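Local coordinates for protein nuclear hormone receptor HR38 (Drosophila melanogaster, PDB 1PDU) that probably acts as a transcription factor of the nuclear receptor family, an orphan receptor that mediates an atypical ecdysteroid signalling pathway in the fly, at residues A[70-78]-A[165-173]. Numbering follows the deposited sequence.
Sequences IPGYFDLLP and REPKKVEQL
Pro71 O meets the methyl CD1 of Leu173 at 3.6 Å, where a type II beta turn from Ile70 to Tyr73 abuts helix 167-187. The fold is the mainly helical ligand-binding domain of nuclear receptors, and the contact packs the loop between helices 45-67 and 78-100 against the start of helix 167-187. Gly72 presents bare backbone to Leu173, whose CD2 lies 4.0 Å from Gly72 O. Gly72 has a positive phi (96°), as expected of glycine at the third position of a type II turn. Leu173 turns its CG away from the backbone N (chi1 -179°), which carries both methyls to the turn. Next, Asp75 O accepts a weak hydrogen bond from Lys169 NZ (3.4 Å) at the end of an extended lysine chain. Leu76 runs past that chain in the opposite direction, with its CD2 3.9 Å from Lys169 CG. The same methyl approaches Val170 CG2, while Leu76 CD1 faces Leu173 CD2; Leu84 of helix 78-100 also touches Leu76. Leu77 and Glu166 each stand at an N-cap position, and their side chains cross at about a right angle. The Asp80 carboxylate accepts hydrogen bonds from the backbone N of Arg165 and Glu166, tying helix 78-100 to this corner. Leu77 CD1 presses on Arg165 CG at 3.3 Å. A water bridges Leu77 and Glu166, accepting from Leu77 N at 2.7 Å and donating to Glu166 OE2 at 3.0 Å.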
ATOM      1  N   ILE A  70       7.162  -9.768   7.870  1.00 38.41           N
ATOM      2  CA  ILE A  70       6.356 -10.855   7.323  1.00 37.86           C
ATOM      3  C   ILE A  70       7.175 -12.128   7.507  1.00 38.69           C
ATOM      4  O   ILE A  70       8.206 -12.313   6.856  1.00 39.48           O
ATOM      5  CB  ILE A  70       6.074 -10.677   5.827  1.00 36.80           C
ATOM      6  CG1 ILE A  70       5.152  -9.480   5.599  1.00 36.56           C
ATOM      7  CG2 ILE A  70       5.461 -11.947   5.273  1.00 34.64           C
ATOM      8  CD1 ILE A  70       4.910  -9.165   4.138  1.00 36.61           C
ATOM      9  N   PRO A  71       6.735 -13.023   8.403  1.00 38.48           N
ATOM     10  CA  PRO A  71       7.525 -14.243   8.582  1.00 38.36           C
ATOM     11  C   PRO A  71       7.810 -14.934   7.255  1.00 38.54           C
ATOM     12  O   PRO A  71       6.919 -15.093   6.426  1.00 38.77           O
ATOM     13  CB  PRO A  71       6.674 -15.073   9.545  1.00 37.61           C
ATOM     14  CG  PRO A  71       5.297 -14.547   9.353  1.00 37.93           C
ATOM     15  CD  PRO A  71       5.472 -13.083   9.156  1.00 37.04           C
ATOM     16  N   GLY A  72       9.072 -15.304   7.051  1.00 38.97           N
ATOM     17  CA  GLY A  72       9.470 -15.968   5.822  1.00 39.92           C
ATOM     18  C   GLY A  72      10.050 -15.027   4.781  1.00 41.68           C
ATOM     19  O   GLY A  72      10.668 -15.472   3.807  1.00 42.48           O
ATOM     20  N   TYR A  73       9.857 -13.726   4.975  1.00 41.72           N
ATOM     21  CA  TYR A  73      10.366 -12.738   4.029  1.00 42.20           C
ATOM     22  C   TYR A  73      11.887 -12.705   4.028  1.00 42.29           C
ATOM     23  O   TYR A  73      12.513 -12.677   2.969  1.00 41.28           O
ATOM     24  CB  TYR A  73       9.836 -11.347   4.378  1.00 42.71           C
ATOM     25  CG  TYR A  73      10.231 -10.256   3.399  1.00 42.37           C
ATOM     26  CD1 TYR A  73       9.726 -10.242   2.101  1.00 42.76           C
ATOM     27  CD2 TYR A  73      11.059  -9.207   3.791  1.00 43.21           C
ATOM     28  CE1 TYR A  73      10.028  -9.205   1.219  1.00 43.01           C
ATOM     29  CE2 TYR A  73      11.365  -8.163   2.915  1.00 43.54           C
ATOM     30  CZ  TYR A  73      10.841  -8.168   1.634  1.00 43.41           C
ATOM     31  OH  TYR A  73      11.095  -7.120   0.782  1.00 44.42           O
ATOM     32  N   PHE A  74      12.475 -12.701   5.218  1.00 43.19           N
ATOM     33  CA  PHE A  74      13.926 -12.668   5.341  1.00 44.43           C
ATOM     34  C   PHE A  74      14.576 -13.978   4.939  1.00 45.37           C
ATOM     35  O   PHE A  74      15.800 -14.079   4.892  1.00 45.54           O
ATOM     36  CB  PHE A  74      14.346 -12.296   6.766  1.00 44.15           C
ATOM     37  CG  PHE A  74      14.294 -10.819   7.042  1.00 44.37           C
ATOM     38  CD1 PHE A  74      14.695  -9.904   6.068  1.00 44.39           C
ATOM     39  CD2 PHE A  74      13.894 -10.341   8.287  1.00 44.84           C
ATOM     40  CE1 PHE A  74      14.707  -8.535   6.325  1.00 43.67           C
ATOM     41  CE2 PHE A  74      13.902  -8.970   8.561  1.00 44.45           C
ATOM     42  CZ  PHE A  74      14.313  -8.065   7.573  1.00 45.06           C
ATOM     43  N   ASP A  75      13.757 -14.982   4.646  1.00 46.47           N
ATOM     44  CA  ASP A  75      14.284 -16.265   4.218  1.00 48.16           C
ATOM     45  C   ASP A  75      14.416 -16.237   2.702  1.00 47.99           C
ATOM     46  O   ASP A  75      14.962 -17.156   2.096  1.00 49.01           O
ATOM     47  CB  ASP A  75      13.376 -17.410   4.678  1.00 49.33           C
ATOM     48  CG  ASP A  75      13.274 -17.488   6.197  1.00 52.11           C
ATOM     49  OD1 ASP A  75      14.276 -17.169   6.880  1.00 52.44           O
ATOM     50  OD2 ASP A  75      12.200 -17.871   6.714  1.00 54.56           O
ATOM     51  N   LEU A  76      13.907 -15.170   2.096  1.00 46.94           N
ATOM     52  CA  LEU A  76      14.016 -14.989   0.653  1.00 46.83           C
ATOM     53  C   LEU A  76      15.363 -14.318   0.420  1.00 46.52           C
ATOM     54  O   LEU A  76      15.881 -13.630   1.308  1.00 45.78           O
ATOM     55  CB  LEU A  76      12.901 -14.078   0.130  1.00 46.20           C
ATOM     56  CG  LEU A  76      11.473 -14.610   0.257  1.00 46.28           C
ATOM     57  CD1 LEU A  76      10.494 -13.535  -0.180  1.00 46.89           C
ATOM     58  CD2 LEU A  76      11.313 -15.870  -0.587  1.00 44.56           C
ATOM     59  N   LEU A  77      15.939 -14.522  -0.758  1.00 46.15           N
ATOM     60  CA  LEU A  77      17.220 -13.906  -1.061  1.00 46.70           C
ATOM     61  C   LEU A  77      17.059 -12.391  -1.010  1.00 47.34           C
ATOM     62  O   LEU A  77      15.976 -11.868  -1.256  1.00 47.19           O
ATOM     63  CB  LEU A  77      17.694 -14.324  -2.451  1.00 46.57           C
ATOM     64  CG  LEU A  77      18.128 -15.783  -2.616  1.00 47.05           C
ATOM     65  CD1 LEU A  77      18.316 -16.099  -4.094  1.00 44.74           C
ATOM     66  CD2 LEU A  77      19.416 -16.017  -1.831  1.00 45.85           C
ATOM     67  N   PRO A  78      18.136 -11.666  -0.675  1.00 48.11           N
ATOM     68  CA  PRO A  78      18.070 -10.201  -0.605  1.00 48.78           C
ATOM     69  C   PRO A  78      17.682  -9.575  -1.948  1.00 48.41           C
ATOM     70  O   PRO A  78      17.061  -8.517  -1.996  1.00 48.14           O
ATOM     71  CB  PRO A  78      19.480  -9.818  -0.167  1.00 48.60           C
ATOM     72  CG  PRO A  78      19.873 -10.984   0.692  1.00 48.39           C
ATOM     73  CD  PRO A  78      19.420 -12.156  -0.145  1.00 48.03           C
ATOM     74  N   ARG A 165      14.828 -14.602  -8.454  1.00 47.17           N
ATOM     75  CA  ARG A 165      15.823 -15.668  -8.455  1.00 48.16           C
ATOM     76  C   ARG A 165      15.175 -16.993  -8.033  1.00 48.92           C
ATOM     77  O   ARG A 165      15.481 -18.046  -8.593  1.00 49.64           O
ATOM     78  CB  ARG A 165      16.961 -15.331  -7.496  1.00 48.70           C
ATOM     79  CG  ARG A 165      18.055 -16.385  -7.421  1.00 49.91           C
ATOM     80  CD  ARG A 165      18.981 -16.342  -8.637  1.00 51.61           C
ATOM     81  NE  ARG A 165      20.118 -17.237  -8.455  1.00 51.02           N
ATOM     82  CZ  ARG A 165      20.035 -18.564  -8.453  1.00 51.94           C
ATOM     83  NH1 ARG A 165      18.865 -19.172  -8.638  1.00 49.79           N
ATOM     84  NH2 ARG A 165      21.123 -19.287  -8.224  1.00 51.85           N
ATOM     85  N   GLU A 166      14.282 -16.937  -7.050  1.00 47.72           N
ATOM     86  CA  GLU A 166      13.602 -18.140  -6.572  1.00 48.35           C
ATOM     87  C   GLU A 166      12.088 -17.953  -6.630  1.00 48.35           C
ATOM     88  O   GLU A 166      11.421 -17.897  -5.599  1.00 49.49           O
ATOM     89  CB  GLU A 166      14.010 -18.460  -5.128  1.00 48.15           C
ATOM     90  CG  GLU A 166      15.489 -18.745  -4.916  1.00 48.03           C
ATOM     91  CD  GLU A 166      15.790 -19.190  -3.494  1.00 48.56           C
ATOM     92  OE1 GLU A 166      15.789 -20.411  -3.226  1.00 49.89           O
ATOM     93  OE2 GLU A 166      16.012 -18.314  -2.636  1.00 48.40           O
ATOM     94  N   PRO A 167      11.522 -17.884  -7.839  1.00 47.99           N
ATOM     95  CA  PRO A 167      10.077 -17.699  -7.981  1.00 48.20           C
ATOM     96  C   PRO A 167       9.254 -18.711  -7.189  1.00 48.47           C
ATOM     97  O   PRO A 167       8.255 -18.357  -6.558  1.00 47.58           O
ATOM     98  CB  PRO A 167       9.865 -17.826  -9.485  1.00 48.44           C
ATOM     99  CG  PRO A 167      10.932 -18.820  -9.874  1.00 49.27           C
ATOM    100  CD  PRO A 167      12.128 -18.292  -9.118  1.00 48.30           C
ATOM    101  N   LYS A 168       9.689 -19.965  -7.224  1.00 48.50           N
ATOM    102  CA  LYS A 168       9.005 -21.044  -6.528  1.00 48.68           C
ATOM    103  C   LYS A 168       8.962 -20.804  -5.032  1.00 48.47           C
ATOM    104  O   LYS A 168       7.964 -21.115  -4.384  1.00 48.43           O
ATOM    105  CB  LYS A 168       9.690 -22.383  -6.828  1.00 49.25           C
ATOM    106  N   LYS A 169      10.042 -20.252  -4.484  1.00 48.64           N
ATOM    107  CA  LYS A 169      10.104 -19.982  -3.052  1.00 48.77           C
ATOM    108  C   LYS A 169       9.133 -18.849  -2.707  1.00 48.02           C
ATOM    109  O   LYS A 169       8.532 -18.826  -1.631  1.00 47.80           O
ATOM    110  CB  LYS A 169      11.538 -19.629  -2.642  1.00 49.95           C
ATOM    111  CG  LYS A 169      11.786 -19.704  -1.143  1.00 52.00           C
ATOM    112  CD  LYS A 169      13.275 -19.734  -0.812  1.00 54.65           C
ATOM    113  CE  LYS A 169      13.505 -19.935   0.686  1.00 56.25           C
ATOM    114  NZ  LYS A 169      14.918 -20.330   1.003  1.00 57.40           N
ATOM    115  N   VAL A 170       8.974 -17.918  -3.637  1.00 47.86           N
ATOM    116  CA  VAL A 170       8.052 -16.806  -3.454  1.00 46.99           C
ATOM    117  C   VAL A 170       6.616 -17.333  -3.494  1.00 47.54           C
ATOM    118  O   VAL A 170       5.789 -16.969  -2.653  1.00 48.28           O
ATOM    119  CB  VAL A 170       8.219 -15.753  -4.569  1.00 45.91           C
ATOM    120  CG1 VAL A 170       7.093 -14.742  -4.504  1.00 45.12           C
ATOM    121  CG2 VAL A 170       9.554 -15.058  -4.429  1.00 45.06           C
ATOM    122  N   GLU A 171       6.319 -18.194  -4.464  1.00 47.19           N
ATOM    123  CA  GLU A 171       4.977 -18.744  -4.585  1.00 47.50           C
ATOM    124  C   GLU A 171       4.562 -19.579  -3.375  1.00 46.54           C
ATOM    125  O   GLU A 171       3.384 -19.623  -3.025  1.00 44.95           O
ATOM    126  CB  GLU A 171       4.843 -19.602  -5.843  1.00 50.26           C
ATOM    127  CG  GLU A 171       3.452 -20.238  -5.965  1.00 55.44           C
ATOM    128  CD  GLU A 171       3.317 -21.170  -7.155  1.00 58.48           C
ATOM    129  OE1 GLU A 171       4.128 -22.118  -7.265  1.00 59.53           O
ATOM    130  OE2 GLU A 171       2.396 -20.956  -7.979  1.00 60.60           O
ATOM    131  N   GLN A 172       5.518 -20.246  -2.741  1.00 45.28           N
ATOM    132  CA  GLN A 172       5.195 -21.064  -1.582  1.00 45.83           C
ATOM    133  C   GLN A 172       4.767 -20.185  -0.420  1.00 44.96           C
ATOM    134  O   GLN A 172       3.810 -20.505   0.293  1.00 45.22           O
ATOM    135  CB  GLN A 172       6.390 -21.938  -1.197  1.00 47.87           C
ATOM    136  CG  GLN A 172       6.652 -23.040  -2.219  1.00 51.51           C
ATOM    137  CD  GLN A 172       7.908 -23.842  -1.939  1.00 54.43           C
ATOM    138  OE1 GLN A 172       8.256 -24.751  -2.703  1.00 55.33           O
ATOM    139  NE2 GLN A 172       8.601 -23.514  -0.846  1.00 54.96           N
ATOM    140  N   LEU A 173       5.470 -19.073  -0.232  1.00 43.55           N
ATOM    141  CA  LEU A 173       5.118 -18.143   0.834  1.00 40.94           C
ATOM    142  C   LEU A 173       3.750 -17.558   0.489  1.00 40.20           C
ATOM    143  O   LEU A 173       2.891 -17.408   1.355  1.00 38.99           O
ATOM    144  CB  LEU A 173       6.158 -17.025   0.940  1.00 38.51           C
ATOM    145  CG  LEU A 173       5.901 -15.994   2.042  1.00 38.38           C
ATOM    146  CD1 LEU A 173       5.705 -16.685   3.391  1.00 37.46           C
ATOM    147  CD2 LEU A 173       7.074 -15.032   2.099  1.00 37.46           C
TER
HETATM  148  O   HOH W   1      14.544 -15.729  -2.714  1.00 48.18           O